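Local atomic coordinates of E1 (Kluyveromyces marxianus, PDB entry 3VX6), a protein that acts as an E1-like enzyme that activates the ubiquitin-like proteins Atg12 and Atg8 for autophagy and cytoplasm-to-vacuole transport, here represented by its N-terminal domain. Residues Pro13-Phe18 with Tyr138-Pro143; Leu48-Phe53 with Val200-Ser205; Ile77-Tyr82 with Glu119-Tyr124. All blocks are in the same frame, centred on the assembly; numbering follows the deposited sequence.

Interaction 1: Pro13-Phe18 with Tyr138-Pro143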
loop_
_atom_site.group_PDB
_atom_site.type_symbol
_atom_site.label_atom_id
_atom_site.label_comp_id
_atom_site.label_asym_id
_atom_site.label_seq_id
_atom_site.Cartn_x
_atom_site.Cartn_y
_atom_site.Cartn_z
ATOM N N PRO A 13 3.250 1.419 -9.773
ATOM C CA PRO A 13 2.002 1.017 -9.130
ATOM C C PRO A 13 2.502 0.303 -7.886
ATOM O O PRO A 13 3.438 -0.489 -7.973
ATOM C CB PRO A 13 1.376 0.071 -10.154
ATOM C CG PRO A 13 2.578 -0.488 -10.887
ATOM C CD PRO A 13 3.419 0.746 -11.072
ATOM N N SER A 14 1.908 0.600 -6.736
ATOM C CA SER A 14 2.348 0.020 -5.467
ATOM C C SER A 14 2.291 -1.504 -5.307
ATOM O O SER A 14 2.837 -2.042 -4.342
ATOM C CB SER A 14 1.576 0.671 -4.313
ATOM O OG SER A 14 1.866 2.057 -4.193
ATOM N N PHE A 15 1.660 -2.201 -6.246
ATOM C CA PHE A 15 1.526 -3.649 -6.146
ATOM C C PHE A 15 0.918 -4.198 -7.425
ATOM O O PHE A 15 0.363 -3.458 -8.244
ATOM C CB PHE A 15 0.550 -3.999 -5.034
ATOM C CG PHE A 15 -0.874 -3.622 -5.375
ATOM C CD1 PHE A 15 -1.231 -2.281 -5.535
ATOM C CD2 PHE A 15 -1.822 -4.602 -5.665
ATOM C CE1 PHE A 15 -2.504 -1.924 -5.984
ATOM C CE2 PHE A 15 -3.096 -4.250 -6.115
ATOM C CZ PHE A 15 -3.437 -2.910 -6.277
ATOM N N GLN A 16 1.024 -5.513 -7.568
ATOM C CA GLN A 16 0.425 -6.244 -8.678
ATOM C C GLN A 16 -0.343 -7.348 -7.964
ATOM O O GLN A 16 0.233 -8.127 -7.201
ATOM C CB GLN A 16 1.476 -6.850 -9.603
ATOM C CG GLN A 16 0.870 -7.746 -10.671
ATOM C CD GLN A 16 1.818 -8.029 -11.826
ATOM O OE1 GLN A 16 1.546 -8.884 -12.671
ATOM N NE2 GLN A 16 2.933 -7.306 -11.873
ATOM N N SER A 17 -1.649 -7.393 -8.178
ATOM C CA SER A 17 -2.450 -8.397 -7.511
ATOM C C SER A 17 -2.228 -9.780 -8.096
ATOM O O SER A 17 -1.886 -9.954 -9.275
ATOM C CB SER A 17 -3.939 -8.041 -7.569
ATOM O OG SER A 17 -4.464 -8.161 -8.877
ATOM N N PHE A 18 -2.402 -10.768 -7.237
ATOM C CA PHE A 18 -2.274 -12.154 -7.626
ATOM C C PHE A 18 -3.312 -12.868 -6.837
ATOM O O PHE A 18 -3.065 -13.302 -5.709
ATOM C CB PHE A 18 -0.893 -12.696 -7.295
ATOM C CG PHE A 18 0.081 -12.499 -8.394
ATOM C CD1 PHE A 18 0.011 -13.292 -9.534
ATOM C CD2 PHE A 18 1.015 -11.477 -8.333
ATOM C CE1 PHE A 18 0.853 -13.072 -10.603
ATOM C CE2 PHE A 18 1.862 -11.245 -9.394
ATOM C CZ PHE A 18 1.784 -12.045 -10.539
ATOM N N TYR A 138 -13.412 -8.176 -9.819
ATOM C CA TYR A 138 -12.769 -7.531 -8.686
ATOM C C TYR A 138 -11.851 -6.411 -9.100
ATOM O O TYR A 138 -11.462 -6.291 -10.263
ATOM C CB TYR A 138 -11.973 -8.518 -7.852
ATOM C CG TYR A 138 -10.832 -9.152 -8.585
ATOM C CD1 TYR A 138 -11.069 -10.062 -9.607
ATOM C CD2 TYR A 138 -9.508 -8.882 -8.224
ATOM C CE1 TYR A 138 -10.028 -10.697 -10.253
ATOM C CE2 TYR A 138 -8.447 -9.516 -8.864
ATOM C CZ TYR A 138 -8.718 -10.427 -9.881
ATOM O OH TYR A 138 -7.699 -11.083 -10.535
ATOM N N TRP A 139 -11.506 -5.590 -8.118
ATOM C CA TRP A 139 -10.646 -4.462 -8.346
ATOM C C TRP A 139 -9.900 -4.150 -7.068
ATOM O O TRP A 139 -10.506 -3.878 -6.027
ATOM C CB TRP A 139 -11.480 -3.264 -8.757
ATOM C CG TRP A 139 -10.735 -2.311 -9.603
ATOM C CD1 TRP A 139 -9.389 -2.288 -9.828
ATOM C CD2 TRP A 139 -11.289 -1.242 -10.371
ATOM N NE1 TRP A 139 -9.074 -1.273 -10.691
ATOM C CE2 TRP A 139 -10.222 -0.614 -11.041
ATOM C CE3 TRP A 139 -12.588 -0.753 -10.556
ATOM C CZ2 TRP A 139 -10.411 0.480 -11.886
ATOM C CZ3 TRP A 139 -12.775 0.335 -11.396
ATOM C CH2 TRP A 139 -11.690 0.939 -12.052
ATOM N N ILE A 140 -8.576 -4.196 -7.142
ATOM C CA ILE A 140 -7.769 -3.910 -5.975
ATOM C C ILE A 140 -7.119 -2.555 -6.141
ATOM O O ILE A 140 -6.842 -2.119 -7.264
ATOM C CB ILE A 140 -6.676 -4.968 -5.774
ATOM C CG1 ILE A 140 -7.316 -6.354 -5.668
ATOM C CG2 ILE A 140 -5.880 -4.659 -4.517
ATOM C CD1 ILE A 140 -6.326 -7.492 -5.461
ATOM N N CYS A 141 -6.910 -1.879 -5.015
ATOM C CA CYS A 141 -6.263 -0.579 -5.006
ATOM C C CYS A 141 -5.471 -0.461 -3.720
ATOM O O CYS A 141 -5.841 -1.019 -2.690
ATOM C CB CYS A 141 -7.282 0.562 -5.080
ATOM S SG CYS A 141 -8.096 0.999 -3.517
ATOM N N MET A 142 -4.347 0.226 -3.803
ATOM C CA MET A 142 -3.522 0.476 -2.635
ATOM C C MET A 142 -3.484 1.997 -2.685
ATOM O O MET A 142 -2.717 2.575 -3.447
ATOM C CB MET A 142 -2.131 -0.120 -2.824
ATOM C CG MET A 142 -1.266 -0.010 -1.594
ATOM S SD MET A 142 0.296 -0.782 -1.877
ATOM C CE MET A 142 0.048 -2.422 -1.207
ATOM N N PRO A 143 -4.340 2.661 -1.891
ATOM C CA PRO A 143 -4.402 4.115 -1.874
ATOM C C PRO A 143 -3.082 4.829 -1.789
ATOM O O PRO A 143 -2.243 4.561 -0.929
ATOM C CB PRO A 143 -5.311 4.408 -0.690
ATOM C CG PRO A 143 -6.209 3.263 -0.699
ATOM C CD PRO A 143 -5.227 2.126 -0.855
HETATM O O HOH W 1 -0.844 3.152 -4.998
#

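Interaction 2: Leu48-Phe53 with Val200-Ser205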
loop_
_atom_site.group_PDB
_atom_site.type_symbol
_atom_site.label_atom_id
_atom_site.label_comp_id
_atom_site.label_asym_id
_atom_site.label_seq_id
_atom_site.Cartn_x
_atom_site.Cartn_y
_atom_site.Cartn_z
ATOM N N LEU A 48 3.783 -10.165 3.340
ATOM C CA LEU A 48 4.521 -9.462 2.324
ATOM C C LEU A 48 5.835 -10.161 2.055
ATOM O O LEU A 48 6.687 -10.297 2.939
ATOM C CB LEU A 48 4.743 -8.009 2.751
ATOM C CG LEU A 48 4.063 -6.945 1.874
ATOM C CD1 LEU A 48 2.679 -7.401 1.455
ATOM C CD2 LEU A 48 3.993 -5.627 2.637
ATOM N N ASP A 49 5.975 -10.646 0.831
ATOM C CA ASP A 49 7.197 -11.300 0.433
ATOM C C ASP A 49 8.011 -10.155 -0.109
ATOM O O ASP A 49 7.858 -9.779 -1.271
ATOM C CB ASP A 49 6.948 -12.321 -0.678
ATOM C CG ASP A 49 8.223 -13.007 -1.126
ATOM O OD1 ASP A 49 8.157 -13.804 -2.086
ATOM O OD2 ASP A 49 9.289 -12.751 -0.518
ATOM N N LEU A 50 8.843 -9.579 0.753
ATOM C CA LEU A 50 9.683 -8.462 0.361
ATOM C C LEU A 50 10.937 -8.972 -0.323
ATOM O O LEU A 50 11.795 -8.183 -0.715
ATOM C CB LEU A 50 10.050 -7.614 1.584
ATOM C CG LEU A 50 8.881 -6.872 2.243
ATOM C CD1 LEU A 50 9.384 -6.040 3.408
ATOM C CD2 LEU A 50 8.187 -5.989 1.209
ATOM N N ASN A 51 11.029 -10.293 -0.468
ATOM C CA ASN A 51 12.172 -10.935 -1.119
ATOM C C ASN A 51 11.927 -11.128 -2.601
ATOM O O ASN A 51 12.599 -10.540 -3.456
ATOM C CB ASN A 51 12.442 -12.304 -0.502
ATOM C CG ASN A 51 13.220 -12.216 0.781
ATOM O OD1 ASN A 51 14.350 -11.723 0.801
ATOM N ND2 ASN A 51 12.624 -12.696 1.867
ATOM N N GLN A 52 10.952 -11.969 -2.901
ATOM C CA GLN A 52 10.618 -12.263 -4.281
ATOM C C GLN A 52 9.424 -11.451 -4.769
ATOM O O GLN A 52 8.277 -11.778 -4.462
ATOM C CB GLN A 52 10.334 -13.765 -4.429
ATOM C CG GLN A 52 11.195 -14.470 -5.469
ATOM C CD GLN A 52 10.959 -13.941 -6.878
ATOM O OE1 GLN A 52 11.187 -12.758 -7.159
ATOM N NE2 GLN A 52 10.497 -14.820 -7.773
ATOM N N PHE A 53 9.694 -10.392 -5.523
ATOM C CA PHE A 53 8.616 -9.567 -6.063
ATOM C C PHE A 53 8.138 -10.147 -7.383
ATOM O O PHE A 53 8.682 -11.141 -7.869
ATOM C CB PHE A 53 9.074 -8.115 -6.284
ATOM C CG PHE A 53 8.967 -7.245 -5.059
ATOM C CD1 PHE A 53 9.091 -5.866 -5.159
ATOM C CD2 PHE A 53 8.725 -7.800 -3.802
ATOM C CE1 PHE A 53 8.971 -5.056 -4.031
ATOM C CE2 PHE A 53 8.606 -6.993 -2.670
ATOM C CZ PHE A 53 8.728 -5.623 -2.788
ATOM N N VAL A 200 12.588 5.366 6.999
ATOM C CA VAL A 200 13.061 4.191 6.277
ATOM C C VAL A 200 11.837 3.387 5.851
ATOM O O VAL A 200 10.947 3.101 6.652
ATOM C CB VAL A 200 14.029 3.347 7.145
ATOM C CG1 VAL A 200 15.249 4.171 7.467
ATOM C CG2 VAL A 200 13.367 2.923 8.430
ATOM N N PHE A 201 11.797 3.039 4.573
ATOM C CA PHE A 201 10.666 2.333 3.999
ATOM C C PHE A 201 11.077 1.089 3.213
ATOM O O PHE A 201 11.951 1.147 2.348
ATOM C CB PHE A 201 9.917 3.325 3.093
ATOM C CG PHE A 201 8.837 2.717 2.241
ATOM C CD1 PHE A 201 8.699 3.108 0.909
ATOM C CD2 PHE A 201 7.936 1.801 2.758
ATOM C CE1 PHE A 201 7.692 2.599 0.119
ATOM C CE2 PHE A 201 6.920 1.285 1.968
ATOM C CZ PHE A 201 6.797 1.681 0.654
ATOM N N LYS A 202 10.467 -0.047 3.545
ATOM C CA LYS A 202 10.736 -1.274 2.813
ATOM C C LYS A 202 9.831 -1.113 1.603
ATOM O O LYS A 202 8.652 -1.467 1.611
ATOM C CB LYS A 202 10.368 -2.496 3.651
ATOM C CG LYS A 202 11.476 -2.858 4.632
ATOM C CD LYS A 202 10.971 -3.422 5.960
ATOM C CE LYS A 202 12.151 -3.774 6.852
ATOM N NZ LYS A 202 11.751 -4.397 8.137
ATOM N N ASP A 203 10.411 -0.517 0.572
ATOM C CA ASP A 203 9.736 -0.215 -0.676
ATOM C C ASP A 203 8.962 -1.366 -1.324
ATOM O O ASP A 203 9.390 -2.523 -1.302
ATOM C CB ASP A 203 10.770 0.334 -1.646
ATOM C CG ASP A 203 10.168 1.228 -2.694
ATOM O OD1 ASP A 203 10.947 1.735 -3.523
ATOM O OD2 ASP A 203 8.934 1.428 -2.697
ATOM N N PHE A 204 7.811 -1.033 -1.899
ATOM C CA PHE A 204 6.979 -2.013 -2.580
ATOM C C PHE A 204 7.348 -2.038 -4.034
ATOM O O PHE A 204 6.647 -2.597 -4.863
ATOM C CB PHE A 204 5.505 -1.665 -2.443
ATOM C CG PHE A 204 4.977 -1.852 -1.066
ATOM C CD1 PHE A 204 5.763 -2.439 -0.085
ATOM C CD2 PHE A 204 3.696 -1.450 -0.748
ATOM C CE1 PHE A 204 5.280 -2.622 1.195
ATOM C CE2 PHE A 204 3.197 -1.628 0.524
ATOM C CZ PHE A 204 3.991 -2.216 1.503
ATOM N N SER A 205 8.454 -1.398 -4.359
ATOM C CA SER A 205 8.883 -1.408 -5.732
ATOM C C SER A 205 10.339 -1.807 -5.715
ATOM O O SER A 205 11.068 -1.451 -4.795
ATOM C CB SER A 205 8.711 -0.025 -6.369
ATOM O OG SER A 205 9.106 -0.038 -7.733
#

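Interaction 3: Ile77-Tyr82 with Glu119-Tyr124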
loop_
_atom_site.group_PDB
_atom_site.type_symbol
_atom_site.label_atom_id
_atom_site.label_comp_id
_atom_site.label_asym_id
_atom_site.label_seq_id
_atom_site.Cartn_x
_atom_site.Cartn_y
_atom_site.Cartn_z
ATOM N N ILE A 77 6.547 -9.891 7.672
ATOM C CA ILE A 77 5.735 -8.692 7.555
ATOM C C ILE A 77 4.372 -9.019 6.959
ATOM O O ILE A 77 4.259 -9.513 5.835
ATOM C CB ILE A 77 6.457 -7.630 6.695
ATOM C CG1 ILE A 77 7.657 -7.078 7.481
ATOM C CG2 ILE A 77 5.482 -6.528 6.283
ATOM C CD1 ILE A 77 8.507 -6.103 6.711
ATOM N N ILE A 78 3.331 -8.746 7.730
ATOM C CA ILE A 78 1.981 -9.023 7.284
ATOM C C ILE A 78 1.265 -7.727 6.960
ATOM O O ILE A 78 1.109 -6.867 7.823
ATOM C CB ILE A 78 1.196 -9.772 8.368
ATOM C CG1 ILE A 78 1.956 -11.040 8.779
ATOM C CG2 ILE A 78 -0.202 -10.068 7.870
ATOM C CD1 ILE A 78 2.321 -11.964 7.627
ATOM N N LEU A 79 0.831 -7.587 5.712
ATOM C CA LEU A 79 0.126 -6.377 5.299
ATOM C C LEU A 79 -1.372 -6.536 5.465
ATOM O O LEU A 79 -1.957 -7.502 4.974
ATOM C CB LEU A 79 0.423 -6.033 3.841
ATOM C CG LEU A 79 -0.212 -4.695 3.469
ATOM C CD1 LEU A 79 0.373 -3.614 4.381
ATOM C CD2 LEU A 79 0.031 -4.370 2.011
ATOM N N LYS A 80 -1.998 -5.591 6.155
ATOM C CA LYS A 80 -3.432 -5.668 6.345
ATOM C C LYS A 80 -4.138 -4.885 5.258
ATOM O O LYS A 80 -3.860 -3.714 5.039
ATOM C CB LYS A 80 -3.837 -5.131 7.720
ATOM C CG LYS A 80 -5.308 -5.366 8.060
ATOM C CD LYS A 80 -5.547 -5.243 9.557
ATOM C CE LYS A 80 -7.007 -5.491 9.921
ATOM N NZ LYS A 80 -7.225 -5.535 11.403
ATOM N N GLY A 81 -5.042 -5.559 4.563
ATOM C CA GLY A 81 -5.796 -4.914 3.511
ATOM C C GLY A 81 -7.257 -5.042 3.856
ATOM O O GLY A 81 -7.599 -5.537 4.930
ATOM N N TYR A 82 -8.119 -4.597 2.954
ATOM C CA TYR A 82 -9.546 -4.678 3.186
ATOM C C TYR A 82 -10.270 -5.016 1.896
ATOM O O TYR A 82 -9.905 -4.554 0.815
ATOM C CB TYR A 82 -10.067 -3.351 3.776
ATOM C CG TYR A 82 -9.430 -3.007 5.115
ATOM C CD1 TYR A 82 -9.716 -3.752 6.271
ATOM C CD2 TYR A 82 -8.462 -1.998 5.207
ATOM C CE1 TYR A 82 -9.045 -3.505 7.481
ATOM C CE2 TYR A 82 -7.785 -1.742 6.403
ATOM C CZ TYR A 82 -8.073 -2.496 7.533
ATOM O OH TYR A 82 -7.361 -2.244 8.693
ATOM N N GLU A 119 0.964 2.878 9.028
ATOM C CA GLU A 119 -0.474 2.813 8.824
ATOM C C GLU A 119 -0.993 3.440 7.552
ATOM O O GLU A 119 -2.145 3.212 7.181
ATOM C CB GLU A 119 -1.207 3.436 10.005
ATOM C CG GLU A 119 -0.995 2.707 11.299
ATOM C CD GLU A 119 -1.900 3.220 12.392
ATOM O OE1 GLU A 119 -1.539 3.043 13.571
ATOM O OE2 GLU A 119 -2.977 3.788 12.078
ATOM N N ILE A 120 -0.169 4.231 6.882
ATOM C CA ILE A 120 -0.610 4.878 5.652
ATOM C C ILE A 120 -0.630 3.901 4.485
ATOM O O ILE A 120 -1.160 4.209 3.415
ATOM C CB ILE A 120 0.296 6.044 5.281
ATOM C CG1 ILE A 120 1.679 5.507 4.911
ATOM C CG2 ILE A 120 0.351 7.029 6.433
ATOM C CD1 ILE A 120 2.698 6.555 4.673
ATOM N N ILE A 121 -0.056 2.722 4.704
ATOM C CA ILE A 121 0.009 1.694 3.674
ATOM C C ILE A 121 -1.007 0.594 3.880
ATOM O O ILE A 121 -1.049 -0.031 4.934
ATOM C CB ILE A 121 1.406 1.035 3.615
ATOM C CG1 ILE A 121 2.415 2.027 3.042
ATOM C CG2 ILE A 121 1.350 -0.248 2.776
ATOM C CD1 ILE A 121 3.793 1.460 2.902
ATOM N N SER A 122 -1.816 0.361 2.857
ATOM C CA SER A 122 -2.824 -0.680 2.907
ATOM C C SER A 122 -3.370 -0.967 1.513
ATOM O O SER A 122 -3.068 -0.268 0.554
ATOM C CB SER A 122 -3.960 -0.253 3.826
ATOM O OG SER A 122 -4.836 -1.330 4.061
ATOM N N PHE A 123 -4.149 -2.026 1.388
ATOM C CA PHE A 123 -4.752 -2.314 0.106
ATOM C C PHE A 123 -6.210 -2.609 0.353
ATOM O O PHE A 123 -6.584 -3.164 1.383
ATOM C CB PHE A 123 -4.077 -3.479 -0.609
ATOM C CG PHE A 123 -4.234 -4.792 0.073
ATOM C CD1 PHE A 123 -3.470 -5.105 1.189
ATOM C CD2 PHE A 123 -5.092 -5.754 -0.451
ATOM C CE1 PHE A 123 -3.551 -6.365 1.772
ATOM C CE2 PHE A 123 -5.183 -7.016 0.120
ATOM C CZ PHE A 123 -4.412 -7.327 1.231
ATOM N N TYR A 124 -7.023 -2.197 -0.606
ATOM C CA TYR A 124 -8.459 -2.347 -0.557
ATOM C C TYR A 124 -8.894 -3.016 -1.855
ATOM O O TYR A 124 -8.402 -2.700 -2.945
ATOM C CB TYR A 124 -9.098 -0.966 -0.432
ATOM C CG TYR A 124 -8.622 -0.187 0.778
ATOM C CD1 TYR A 124 -9.335 -0.228 1.981
ATOM C CD2 TYR A 124 -7.446 0.581 0.729
ATOM C CE1 TYR A 124 -8.897 0.477 3.104
ATOM C CE2 TYR A 124 -6.993 1.290 1.854
ATOM C CZ TYR A 124 -7.730 1.233 3.040
ATOM O OH TYR A 124 -7.331 1.930 4.165
#

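Interaction 1: Pro13-Phe18 with Tyr138-Pro143
F15 meets I140 and M142 with the atoms of its ring in a packing of strand against sheet, with a Met-aromatic contact at one end. Strand 16-19 is paired with strand 59-62 in a small parallel sheet; with the residues just before it, it runs roughly antiparallel to strand 135-144 of the large mixed sheet, 14-17 and 138-142 being 157° apart in direction. No direct hydrogen bond joins the two segments; side chains fill the interval. The CB of F15 points toward the facing strand, and chi1 (69°) sets CG between the backbone N and the carbonyl carbon. Different rim atoms meet different partners: F15 CE2 reaches I140 CG2 at 3.2 Å, while F15 CD1 lies 3.6 Å from M142 CB. F15 and I140 are set obliquely, whereas F15 and M142 run alongside one another with opposite headings. M142 SD lies 5.3 Å from the centroid of the F15 ring, well off its normal, and also touches S14 CB. An alanine at F15 would probably open a gap against I140 CG2 and M142 CB and deprive the sulfur of this ring. Farther along, I140 CD1 packs on S17 CB, and the S17 hydroxyl bonds to E263. At the other end a water bridges the segments, donating to M142 O and lying 3.0 Å from S14 OG.

Interaction 2: Leu48-Phe53 with Val200-Ser205
F53 pushes the CE1 and CZ corner of its ring against the backbone of D203-S205, and this is the tight part of the contact. F53 CE1 stands 3.4 Å from F204 C, and F53 CZ is 3.5 Å from D203 O, which lies at the ring edge in its plane. H206 stacks on the same ring. Beside it, L48 crosses F204 at about a right angle, with L48 CD2 3.6 Å from F204 CE1. The contact joins a loop that follows one sheet to the end of a strand of another: 48-53 is part of the loop after strand 40-47, and 200-205 is the end of strand 198-202 with the turn after it. L50 marks the change to the looser side. Partly exposed, it puts CD1 3.7 Å from K202 CB, again crossing at about a right angle; the K202 chain bends at chi2 (146°), which sets CD, and farther out NZ bonds to the carbonyls of F170 and V175. Beyond L50 the loop turns to solvent at N51 and Q52. There D49 OD2 takes the backbone N-H of N51, an Asx turn, and that of Q52, which makes an Asx motif, each at 3.0 Å, and both donors come from the same face of the carboxylate, well above its plane.

Interaction 3: Ile77-Tyr82 with Glu119-Tyr124
Y82 and Y124 lie beside each other on neighbouring strands of a beta-alpha-beta crossover: strands 78-86 and 123-130 run parallel and adjacent, and the chain between them passes through helices 89-94 and 97-114. Two hydrogen bonds join the segments. The N-H of Y82 reaches F123 O at 2.6 Å, though the position of that oxygen is less sure. S122, with OG anti to its backbone N (chi1 -170°), turns its hydroxyl to K80 O and donates at 2.8 Å, 15° out of the carbonyl plane; this side-chain bond precedes the parallel bridge between Y82 and Y124. Among the aromatic contacts, the tyrosines point the same way, their ring planes inclined at 34° and Y82 CD2 3.3 Å from Y124 CE1. Helix 97-114 covers Y124 through F100, K104 and L108. L79 makes the aliphatic contacts: it crosses I121 at about a right angle, CD1 meeting I121 CG2 at 3.9 Å, and rests its CD2 3.7 Å from F123 CD1. F123 also takes part in a CH-pi contact with the backbone: G81 CA sits over one face of its ring, offset toward the rim, 3.4 Å from the centroid.

How the interactions relate
All three contacts are buried, but interaction 3 lies nearest the centre of the chain and interaction 2 farthest out, with its loop reaching solvent. Interactions 1 and 3 share the large mixed sheet, where strands 123-130 and 135-144 are neighbours and C141 O probably accepts from Y124 N. Their chemistry differs accordingly: interaction 3 works within the sheet and has direct hydrogen bonds between neighbouring segments, one from a serine side chain, whereas interaction 1 packs another strand onto that sheet through side chains and a water. Interaction 2, also without direct hydrogen bonds across it, brings in the other six-stranded sheet. Its F204 touches S14 and M142 of interaction 1 and I121 of interaction 3, and L48 N probably also bonds to I77 O.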